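Local coordinates for protein prephenate dehydratase (PDB 3MWB) that probably catalyses the conversion of prephenate to phenylpyruvate in L-phenylalanine biosynthesis and binds L-phenylalanine at its ACT domain, at residues G198-T203 against S279-D284; G227-R232 against D250-A255. All coordinates share one frame; numbering follows the deposited sequence.

Contact 1. Residues G198-T203 against S279-D284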
# COMPACT_ATOMS: atom_id res chain seq x y z
N GLY A 198 -20.56 10.13 -18.13
CA GLY A 198 -19.99 10.73 -16.90
C GLY A 198 -20.62 10.17 -15.63
O GLY A 198 -20.23 10.53 -14.50
N ALA A 199 -21.64 9.33 -15.82
CA ALA A 199 -22.30 8.65 -14.72
C ALA A 199 -22.39 7.16 -15.07
O ALA A 199 -23.48 6.60 -15.20
CB ALA A 199 -23.68 9.27 -14.43
N ASP A 200 -21.23 6.53 -15.24
CA ASP A 200 -21.17 5.17 -15.75
C ASP A 200 -20.60 4.23 -14.71
O ASP A 200 -19.99 4.65 -13.73
CB ASP A 200 -20.30 5.11 -17.02
CG ASP A 200 -20.90 5.87 -18.20
OD1 ASP A 200 -22.08 5.67 -18.51
OD2 ASP A 200 -20.17 6.67 -18.82
N LYS A 201 -20.79 2.94 -14.98
CA LYS A 201 -20.25 1.87 -14.18
C LYS A 201 -19.42 0.98 -15.11
O LYS A 201 -19.76 0.78 -16.28
CB LYS A 201 -21.42 1.08 -13.59
CG LYS A 201 -21.11 0.28 -12.35
CD LYS A 201 -22.40 -0.28 -11.70
CE LYS A 201 -23.01 0.62 -10.62
NZ LYS A 201 -24.23 -0.04 -10.06
N THR A 202 -18.32 0.44 -14.59
CA THR A 202 -17.53 -0.54 -15.32
C THR A 202 -17.39 -1.78 -14.46
O THR A 202 -17.03 -1.69 -13.28
CB THR A 202 -16.16 0.03 -15.79
OG1 THR A 202 -16.37 1.08 -16.74
CG2 THR A 202 -15.27 -1.06 -16.47
N THR A 203 -17.66 -2.94 -15.05
CA THR A 203 -17.58 -4.22 -14.36
C THR A 203 -16.46 -5.10 -14.95
O THR A 203 -16.30 -5.19 -16.18
CB THR A 203 -18.95 -4.99 -14.40
OG1 THR A 203 -20.00 -4.16 -13.86
CG2 THR A 203 -18.91 -6.30 -13.59
N SER A 279 -18.92 -1.32 -19.79
CA SER A 279 -19.18 -0.02 -19.17
C SER A 279 -20.59 0.30 -19.59
O SER A 279 -21.00 -0.02 -20.71
CB SER A 279 -18.20 1.05 -19.70
OG SER A 279 -16.88 0.76 -19.29
N TYR A 280 -21.34 0.91 -18.68
CA TYR A 280 -22.77 1.12 -18.90
C TYR A 280 -23.27 2.17 -17.92
O TYR A 280 -22.66 2.38 -16.84
CB TYR A 280 -23.58 -0.20 -18.75
CG TYR A 280 -23.29 -0.92 -17.47
CD1 TYR A 280 -22.18 -1.78 -17.37
CD2 TYR A 280 -24.05 -0.70 -16.32
CE1 TYR A 280 -21.85 -2.40 -16.18
CE2 TYR A 280 -23.71 -1.35 -15.08
CZ TYR A 280 -22.61 -2.20 -15.05
OH TYR A 280 -22.25 -2.88 -13.89
N ALA A 281 -24.37 2.83 -18.28
CA ALA A 281 -24.96 3.90 -17.47
C ALA A 281 -25.42 3.37 -16.12
O ALA A 281 -26.01 2.28 -16.04
CB ALA A 281 -26.14 4.55 -18.23
N ARG A 282 -25.14 4.14 -15.07
CA ARG A 282 -25.69 3.87 -13.73
C ARG A 282 -27.20 4.10 -13.73
O ARG A 282 -27.67 5.14 -14.21
CB ARG A 282 -25.05 4.75 -12.65
CG ARG A 282 -23.51 4.55 -12.48
CD ARG A 282 -22.89 5.36 -11.31
NE ARG A 282 -23.70 5.38 -10.09
CZ ARG A 282 -23.37 4.82 -8.92
NH1 ARG A 282 -22.22 4.18 -8.77
NH2 ARG A 282 -24.21 4.92 -7.89
N ALA A 283 -27.95 3.11 -13.22
CA ALA A 283 -29.39 3.23 -13.02
C ALA A 283 -29.75 4.50 -12.25
O ALA A 283 -30.75 5.15 -12.53
CB ALA A 283 -29.92 2.00 -12.29
N ASP A 284 -28.92 4.85 -11.26
CA ASP A 284 -29.24 5.98 -10.37
C ASP A 284 -28.74 7.34 -10.89
O ASP A 284 -28.96 8.37 -10.26
CB ASP A 284 -28.70 5.72 -8.95
CG ASP A 284 -27.16 5.70 -8.88
OD1 ASP A 284 -26.47 6.10 -9.85
OD2 ASP A 284 -26.64 5.27 -7.82
O HOH W 1 -26.25 7.33 -15.51
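An antiparallel pairing of strands 200-207 and 275-281, at one edge of the four-stranded ACT-domain sheet, brings K201 opposite Y280 as a hydrogen-bonded pair. K201 N donates to Y280 O at 2.7 Å, and Y280 N returns a bond to K201 O. Beyond the strand end, R282 N reaches A199 O at 3.0 Å, and a water donates to both A199 O and R282 O. The K201 side chain crosses the Y280 ring obliquely, CB over one face, 4.0 Å from the ring centroid, and CD 3.4 Å from the phenol OH. Y280 CG stands between backbone N and carbonyl carbon (chi1 52°). The OH donates at 2.6 Å to T203 OG1, which lies at the ring edge, in its plane, and is also bonded to D250 OD1. On the sheet face bearing T202 and S279, S279 OG donates to T202 OG1 at 2.6 Å. R282 packs its CG 3.4 Å from A199 O; its NE meets D284 OD1 on the syn side at 2.9 Å, and NH1 is salt-bridged to D252. Strand 81-89 borders the face bearing K201 and Y280, with E85 forming a salt bridge to K201 NZ, while strand 245-252 flanks strand 200-207 on its other side.

Contact 2. Residues G227-R232 against D250-A255; sequences GVNLSR and DADGHA. With PHE (phenylalanine), chain C.
R232 grips D250 side-on with two nitrogens, one for each carboxylate oxygen: NE donates to OD2 and NH2 to OD1, both at 2.8 Å. The two planes are turned 62° apart. The oxygens lie close to the guanidinium plane, whereas the nitrogens approach from above the carboxylate plane. N229 and D252 instead lie side by side, pointing the same way, with ND2 donating to D252 OD2 at 3.1 Å from above the carboxylate. N229 CG, anti to the backbone N (chi1 -159°), stands beside both D252 and the ligand, and OD1 accepts from the amino group of bound phenylalanine at 2.7 Å. L230 adds two backbone bonds: its O accepts from the same amino group and its N donates to ligand OXT at 2.8 Å. On the face bearing L230 and A251, A251 CB touches V228 CG1 (3.6 Å) and L230 CD2. S231 and R232 both face D250 in a classic beta bulge: S231 N bonds D250 O at 2.9 Å, the R232 N bond being weak. One water bridges S231 OG and D250 OD2, a second S231 OG and D252 OD1. The phenylalanine sits between two ACT domains: D211 and L216 of a second subunit also bind it, and that D211 accepts from N229 ND2. Within the hairpin of strands 230-237 and 245-252, helix 215-224 covers V228, L230 and A251 through F223; strand 200-207 flanks strand 245-252.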
# COMPACT_ATOMS: atom_id res chain seq x y z
N GLY A 227 -7.73 6.97 -8.57
CA GLY A 227 -8.93 7.70 -8.16
C GLY A 227 -10.25 7.06 -8.57
O GLY A 227 -11.26 7.76 -8.69
N VAL A 228 -10.24 5.74 -8.80
CA VAL A 228 -11.44 5.05 -9.23
C VAL A 228 -12.15 4.40 -8.06
O VAL A 228 -11.63 3.44 -7.46
CB VAL A 228 -11.17 3.98 -10.31
CG1 VAL A 228 -12.48 3.31 -10.66
CG2 VAL A 228 -10.55 4.60 -11.57
N ASN A 229 -13.33 4.94 -7.76
CA ASN A 229 -14.21 4.46 -6.71
C ASN A 229 -14.89 3.15 -7.07
O ASN A 229 -15.36 2.96 -8.22
CB ASN A 229 -15.28 5.51 -6.43
CG ASN A 229 -15.90 5.38 -5.09
OD1 ASN A 229 -15.22 5.31 -4.07
ND2 ASN A 229 -17.22 5.35 -5.06
N LEU A 230 -14.98 2.25 -6.09
CA LEU A 230 -15.69 0.99 -6.30
C LEU A 230 -17.07 0.97 -5.63
O LEU A 230 -17.28 1.58 -4.57
CB LEU A 230 -14.87 -0.21 -5.83
CG LEU A 230 -13.44 -0.31 -6.36
CD1 LEU A 230 -12.75 -1.52 -5.69
CD2 LEU A 230 -13.39 -0.42 -7.91
N SER A 231 -18.01 0.26 -6.25
CA SER A 231 -19.35 0.12 -5.67
C SER A 231 -19.71 -1.33 -5.35
O SER A 231 -20.73 -1.59 -4.71
CB SER A 231 -20.39 0.73 -6.62
OG SER A 231 -20.34 0.06 -7.86
N ARG A 232 -18.89 -2.28 -5.82
CA ARG A 232 -19.11 -3.69 -5.53
C ARG A 232 -17.84 -4.49 -5.64
O ARG A 232 -17.07 -4.33 -6.59
CB ARG A 232 -20.18 -4.30 -6.45
CG ARG A 232 -20.61 -5.74 -6.05
CD ARG A 232 -21.67 -6.29 -7.02
NE ARG A 232 -21.11 -6.33 -8.36
CZ ARG A 232 -20.45 -7.35 -8.88
NH1 ARG A 232 -20.30 -8.48 -8.18
NH2 ARG A 232 -19.93 -7.26 -10.10
N ASP A 250 -17.42 -3.95 -9.45
CA ASP A 250 -17.99 -2.79 -10.18
C ASP A 250 -17.22 -1.55 -9.78
O ASP A 250 -17.05 -1.27 -8.58
CB ASP A 250 -19.49 -2.57 -9.85
CG ASP A 250 -20.38 -3.77 -10.21
OD1 ASP A 250 -20.01 -4.59 -11.09
OD2 ASP A 250 -21.47 -3.89 -9.60
N ALA A 251 -16.73 -0.81 -10.79
CA ALA A 251 -16.06 0.48 -10.58
C ALA A 251 -16.90 1.62 -11.14
O ALA A 251 -17.67 1.42 -12.10
CB ALA A 251 -14.68 0.47 -11.24
N ASP A 252 -16.77 2.80 -10.53
CA ASP A 252 -17.34 4.05 -11.09
C ASP A 252 -16.50 4.48 -12.28
O ASP A 252 -15.28 4.65 -12.16
CB ASP A 252 -17.26 5.19 -10.08
CG ASP A 252 -18.21 5.02 -8.91
OD1 ASP A 252 -19.04 4.08 -8.93
OD2 ASP A 252 -18.13 5.87 -7.98
N GLY A 253 -17.14 4.67 -13.43
CA GLY A 253 -16.41 5.12 -14.57
C GLY A 253 -16.69 4.37 -15.84
O GLY A 253 -17.37 3.33 -15.86
N HIS A 254 -16.14 4.89 -16.92
CA HIS A 254 -16.32 4.30 -18.24
C HIS A 254 -14.94 3.90 -18.76
O HIS A 254 -13.97 4.62 -18.53
CB HIS A 254 -16.93 5.34 -19.14
CG HIS A 254 -17.28 4.83 -20.50
ND1 HIS A 254 -18.56 4.44 -20.83
CD2 HIS A 254 -16.55 4.69 -21.62
CE1 HIS A 254 -18.60 4.09 -22.11
NE2 HIS A 254 -17.38 4.22 -22.61
N ALA A 255 -14.86 2.77 -19.47
CA ALA A 255 -13.58 2.24 -19.97
C ALA A 255 -12.73 3.28 -20.72
O ALA A 255 -11.50 3.21 -20.67
CB ALA A 255 -13.82 1.01 -20.84
N PHE C . -15.91 2.99 -2.78
CA PHE C . -14.87 2.58 -1.76
C PHE C . -13.59 2.15 -2.44
O PHE C . -12.65 1.63 -1.78
CB PHE C . -15.39 1.46 -0.81
CG PHE C . -16.01 0.26 -1.51
CD1 PHE C . -15.20 -0.70 -2.16
CD2 PHE C . -17.40 0.08 -1.52
CE1 PHE C . -15.76 -1.79 -2.81
CE2 PHE C . -17.99 -1.02 -2.16
CZ PHE C . -17.15 -1.97 -2.82
OXT PHE C . -13.50 2.26 -3.69
O HOH W 2 -22.49 -1.73 -8.39
O HOH W 3 -19.83 1.85 -9.80

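Overall arrangement
Both contacts belong to one antiparallel sheet of the ACT domain, with strand order 230-237, 245-252, 200-207, 275-281. Contact 1 joins the last two strands and contact 2 the first two, their centres about 9 Å apart. The central strands connect them: T202 O and A251 N are probably hydrogen-bonded, as are T202 OG1 and G253 O. Along the chain, 198-203 comes first, then both segments of contact 2, and finally 279-284, which returns to pair with the opening strand. Contact 2, at one edge of the sheet, thus contributes N229 to R232 to a phenylalanine site that a second subunit helps to form, while contact 1 lies at the other edge, where strand 81-89 of the neighbouring mixed sheet packs against it.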